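Local coordinates for protein activating signal cointegrator 1 complex subunit 3 (Homo sapiens, PDB 6YXQ) that unwinds DNA in the 3'-5' direction, coupled to ATP hydrolysis, for repair of alkylation damage, helps rescue stalled ribosomes, and scaffolds the ASCC complex by binding ASCC2 and ASCC1, at the interface of chains A and B. Sequence-based numbering; all coordinates share one arbitrary frame. Chains: chain A, Activating signal cointegrator 1 complex subunit 3; chain B, Activating signal cointegrator 1 complex subunit 2.

Contacts 1 and 2 lie about 16 Å apart, measured between the centres of their C-alpha atoms, and follow one another along a single loop segment of chain A that comes after helix 147-163. The stretch from A:Ser174 to A:Asp179 supplies contact 2 and A:Leu180 to A:Phe183 continue directly into contact 1, whereas chain B offers separate surfaces: the loops after helices 89-101 and 162-172 in contact 2, and helix 306-340 in contact 1. The extended segment of ASCC3 thus bridges parts of ASCC2 far apart in sequence, contact 2 through mainly alkyl and backbone packing and contact 1 through hydrogen bonds and a salt bridge beside ring packing.

Contact 1: the interface of chains A and B. Residues chain A 180-183; chain B 314, 317-318, 321.
A:Phe183 lays one face of its ring on B:Ser317, in a patch where an extended peptide from the N-terminal, ASCC2-binding region of the ASCC3 helicase runs across helix 306-340 of ASCC2. The methylene carbon CB of B:Ser317 stands 3.7 Å from the centroid of the A:Phe183 ring, displaced toward the rim. The far rim continues along the helix, CE1 against the backbone of B:His318 and CZ 3.5 Å from CD of B:Lys321.

At the other end of the peptide, methyl CD2 of A:Leu180 sits over the face of the B:His318 imidazole, 3.9 Å from its centroid and off-centre. The same imidazole reads the backbone. Its ring nitrogen ND1 accepts the amide N-H of A:Asp181 at 3.1 Å, nearly straight at the hydrogen (173°), although the donor lies tilted from the ring plane. Accepting this N-H would require ND1 to carry no proton. CB of A:Asp181 meets the edge of the ring, in its plane.

The aspartate carboxylate turns instead to B:Lys321, whose NZ forms a salt bridge of 2.6 Å with A:Asp181 OD2, arriving from above the carboxylate plane. The two side chains cross at about a right angle. The lysine chain is extended beyond CG, bringing its terminal amine, NZ, to the aspartate while its alkyl part packs on the phenylalanine.

Further along the peptide, the amide oxygen OE1 of B:Gln314 accepts the N-H of A:Phe183 at 3.1 Å. Its NE2 also contacts A:Phe183 O at 2.7 Å, but from above the carbonyl plane, and OE1 crowds that same oxygen, leaving this second bond doubtful. The B:Gln314 chain bends at chi2 (-70°) to bring its amide to the peptide. Helical spacing places B:Gln314, B:Ser317, B:His318 and B:Lys321 along one side of the helix.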
# COMPACT_ATOMS: atom_id res chain seq x y z
N LEU A 180 8.47 13.57 -3.34
CA LEU A 180 8.38 15.02 -3.38
C LEU A 180 8.99 15.52 -4.67
O LEU A 180 10.08 15.09 -5.06
CB LEU A 180 9.08 15.65 -2.18
CG LEU A 180 8.48 15.45 -0.79
CD1 LEU A 180 9.51 15.81 0.27
CD2 LEU A 180 7.23 16.29 -0.63
N ASP A 181 8.28 16.41 -5.36
CA ASP A 181 8.87 17.08 -6.50
C ASP A 181 9.97 18.02 -6.03
O ASP A 181 9.90 18.61 -4.95
CB ASP A 181 7.81 17.84 -7.29
CG ASP A 181 7.07 16.94 -8.26
OD1 ASP A 181 7.43 15.76 -8.37
OD2 ASP A 181 6.11 17.42 -8.90
N HIS A 182 11.01 18.14 -6.85
CA HIS A 182 12.17 18.91 -6.45
C HIS A 182 11.93 20.38 -6.73
O HIS A 182 11.72 20.79 -7.87
CB HIS A 182 13.42 18.40 -7.15
CG HIS A 182 13.62 16.93 -6.99
ND1 HIS A 182 14.22 16.15 -7.94
CD2 HIS A 182 13.25 16.09 -5.99
CE1 HIS A 182 14.24 14.89 -7.53
NE2 HIS A 182 13.65 14.83 -6.35
N PHE A 183 11.89 21.16 -5.65
CA PHE A 183 11.91 22.60 -5.72
C PHE A 183 13.13 23.03 -4.98
O PHE A 183 14.03 22.26 -4.69
CB PHE A 183 10.66 23.22 -5.11
CG PHE A 183 9.44 22.71 -5.71
CD1 PHE A 183 8.85 21.58 -5.21
CD2 PHE A 183 8.86 23.37 -6.78
CE1 PHE A 183 7.71 21.09 -5.75
CE2 PHE A 183 7.71 22.89 -7.34
CZ PHE A 183 7.13 21.75 -6.82
N GLN B 314 10.32 22.59 0.86
CA GLN B 314 10.15 21.62 -0.22
C GLN B 314 8.74 21.04 -0.21
O GLN B 314 8.08 20.97 -1.26
CB GLN B 314 11.18 20.49 -0.09
CG GLN B 314 12.61 20.94 -0.33
CD GLN B 314 12.86 21.29 -1.78
OE1 GLN B 314 12.48 20.55 -2.69
NE2 GLN B 314 13.49 22.44 -2.00
N SER B 317 6.06 23.71 -1.31
CA SER B 317 6.05 23.92 -2.76
C SER B 317 5.46 22.72 -3.48
O SER B 317 4.68 22.87 -4.44
CB SER B 317 7.46 24.23 -3.25
OG SER B 317 8.11 25.11 -2.36
N HIS B 318 5.81 21.51 -3.04
CA HIS B 318 5.20 20.30 -3.58
C HIS B 318 3.68 20.34 -3.41
O HIS B 318 2.94 19.98 -4.34
CB HIS B 318 5.81 19.08 -2.90
CG HIS B 318 5.13 17.79 -3.21
ND1 HIS B 318 5.48 17.00 -4.28
CD2 HIS B 318 4.12 17.14 -2.58
CE1 HIS B 318 4.71 15.93 -4.30
NE2 HIS B 318 3.88 15.99 -3.28
N LYS B 321 2.08 22.81 -5.90
CA LYS B 321 2.07 22.23 -7.24
C LYS B 321 0.97 21.18 -7.38
O LYS B 321 0.22 21.18 -8.36
CB LYS B 321 3.44 21.64 -7.56
CG LYS B 321 3.57 21.12 -8.98
CD LYS B 321 4.94 20.51 -9.22
CE LYS B 321 5.07 19.93 -10.62
NZ LYS B 321 6.33 19.14 -10.79

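Contact 2: the interface of chains A and B. Residues chain A 174-177, 179; chain B 105, 174-175.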
# COMPACT_ATOMS: atom_id res chain seq x y z
N SER A 174 6.48 -2.33 -10.55
CA SER A 174 7.43 -1.26 -10.31
C SER A 174 7.41 -0.89 -8.84
O SER A 174 6.35 -0.85 -8.21
CB SER A 174 7.10 -0.03 -11.16
OG SER A 174 7.99 1.03 -10.89
N PHE A 175 8.60 -0.64 -8.29
CA PHE A 175 8.74 -0.18 -6.92
C PHE A 175 8.89 1.33 -6.84
O PHE A 175 9.20 1.86 -5.77
CB PHE A 175 9.93 -0.87 -6.25
CG PHE A 175 9.71 -2.34 -6.00
CD1 PHE A 175 9.85 -3.26 -7.03
CD2 PHE A 175 9.36 -2.79 -4.74
CE1 PHE A 175 9.65 -4.60 -6.80
CE2 PHE A 175 9.15 -4.14 -4.51
CZ PHE A 175 9.30 -5.05 -5.54
N ASP A 176 8.68 2.03 -7.95
CA ASP A 176 8.73 3.48 -7.96
C ASP A 176 7.49 4.04 -7.26
O ASP A 176 6.36 3.76 -7.67
CB ASP A 176 8.82 3.99 -9.39
CG ASP A 176 9.68 5.23 -9.51
OD1 ASP A 176 10.14 5.73 -8.46
OD2 ASP A 176 9.89 5.69 -10.65
N MET A 177 7.70 4.83 -6.21
CA MET A 177 6.61 5.41 -5.44
C MET A 177 6.63 6.92 -5.58
O MET A 177 7.67 7.53 -5.84
CB MET A 177 6.71 5.02 -3.96
CG MET A 177 6.57 3.54 -3.71
SD MET A 177 6.90 3.10 -2.00
CE MET A 177 5.46 3.77 -1.19
N ASP A 179 7.06 10.60 -4.92
CA ASP A 179 8.00 11.32 -4.07
C ASP A 179 7.68 12.81 -4.08
O ASP A 179 6.73 13.26 -4.74
CB ASP A 179 9.44 11.07 -4.52
CG ASP A 179 10.42 11.02 -3.37
OD1 ASP A 179 10.01 11.28 -2.22
OD2 ASP A 179 11.60 10.71 -3.60
N LYS B 105 6.97 7.20 0.29
CA LYS B 105 8.31 7.63 -0.08
C LYS B 105 8.53 9.09 0.29
O LYS B 105 9.57 9.44 0.86
CB LYS B 105 8.57 7.40 -1.57
CG LYS B 105 10.02 7.72 -1.98
CD LYS B 105 10.47 6.91 -3.18
CE LYS B 105 10.72 5.44 -2.83
NZ LYS B 105 11.21 4.64 -3.98
N LYS B 174 2.82 5.66 -9.14
CA LYS B 174 3.93 6.18 -9.94
C LYS B 174 4.43 5.12 -10.92
O LYS B 174 4.57 5.39 -12.12
CB LYS B 174 5.06 6.67 -9.04
CG LYS B 174 5.93 7.72 -9.71
CD LYS B 174 7.36 7.69 -9.21
CE LYS B 174 8.15 8.89 -9.71
NZ LYS B 174 7.65 10.17 -9.11
N GLY B 175 4.70 3.92 -10.43
CA GLY B 175 5.25 2.89 -11.28
C GLY B 175 4.20 2.09 -12.04
O GLY B 175 4.27 1.98 -13.26
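Between A:Met177 and B:Lys105 the contact is aliphatic: CB of the methionine lies 3.9 Å from CB of the lysine. The B:Lys105 chain bends at chi3 (-73°), which brings its CE alongside the methionine CB, and the methionine methyl CE approaches the backbone nitrogen of the lysine.

Around this centre, two lysines of ASCC2 use their methylenes against acidic side chains of the ASCC3 loop segment. CG of B:Lys105 is 3.6 Å from CG of A:Asp179 and touches both carboxylate oxygens, the side chains crossing at about a right angle. On another side of the methionine, CD of B:Lys174 approaches the carboxylate carbon CG of A:Asp176 to 3.4 Å and is about equally far from OD1 and OD2, lying over the flat group. That methylene also abuts the carbonyl oxygen of A:Met177.

Neither lysine closes a salt bridge with these acids. NZ of B:Lys105 is 4.7 Å from A:Asp176 OD1, and the bend of B:Lys174 at chi4 (67°) leaves its NZ farther still from the same oxygen. The opposite charges could nevertheless give a general electrostatic attraction.

At the polar rim B:Gly175 N makes a weak hydrogen bond of 3.2 Å to A:Asp176 O, bent at the hydrogen. The glycine CA also packs on A:Ser174 CB at 3.5 Å. A:Ser174 OG accepts the amide N-H of A:Asp176 at 3.2 Å and may help hold the backbone in the turn that presents this carbonyl. The patch lays the loop segment of ASCC3 onto two ASCC2 loops, as part of the N-terminal region that ASCC3 requires to bind ASCC2.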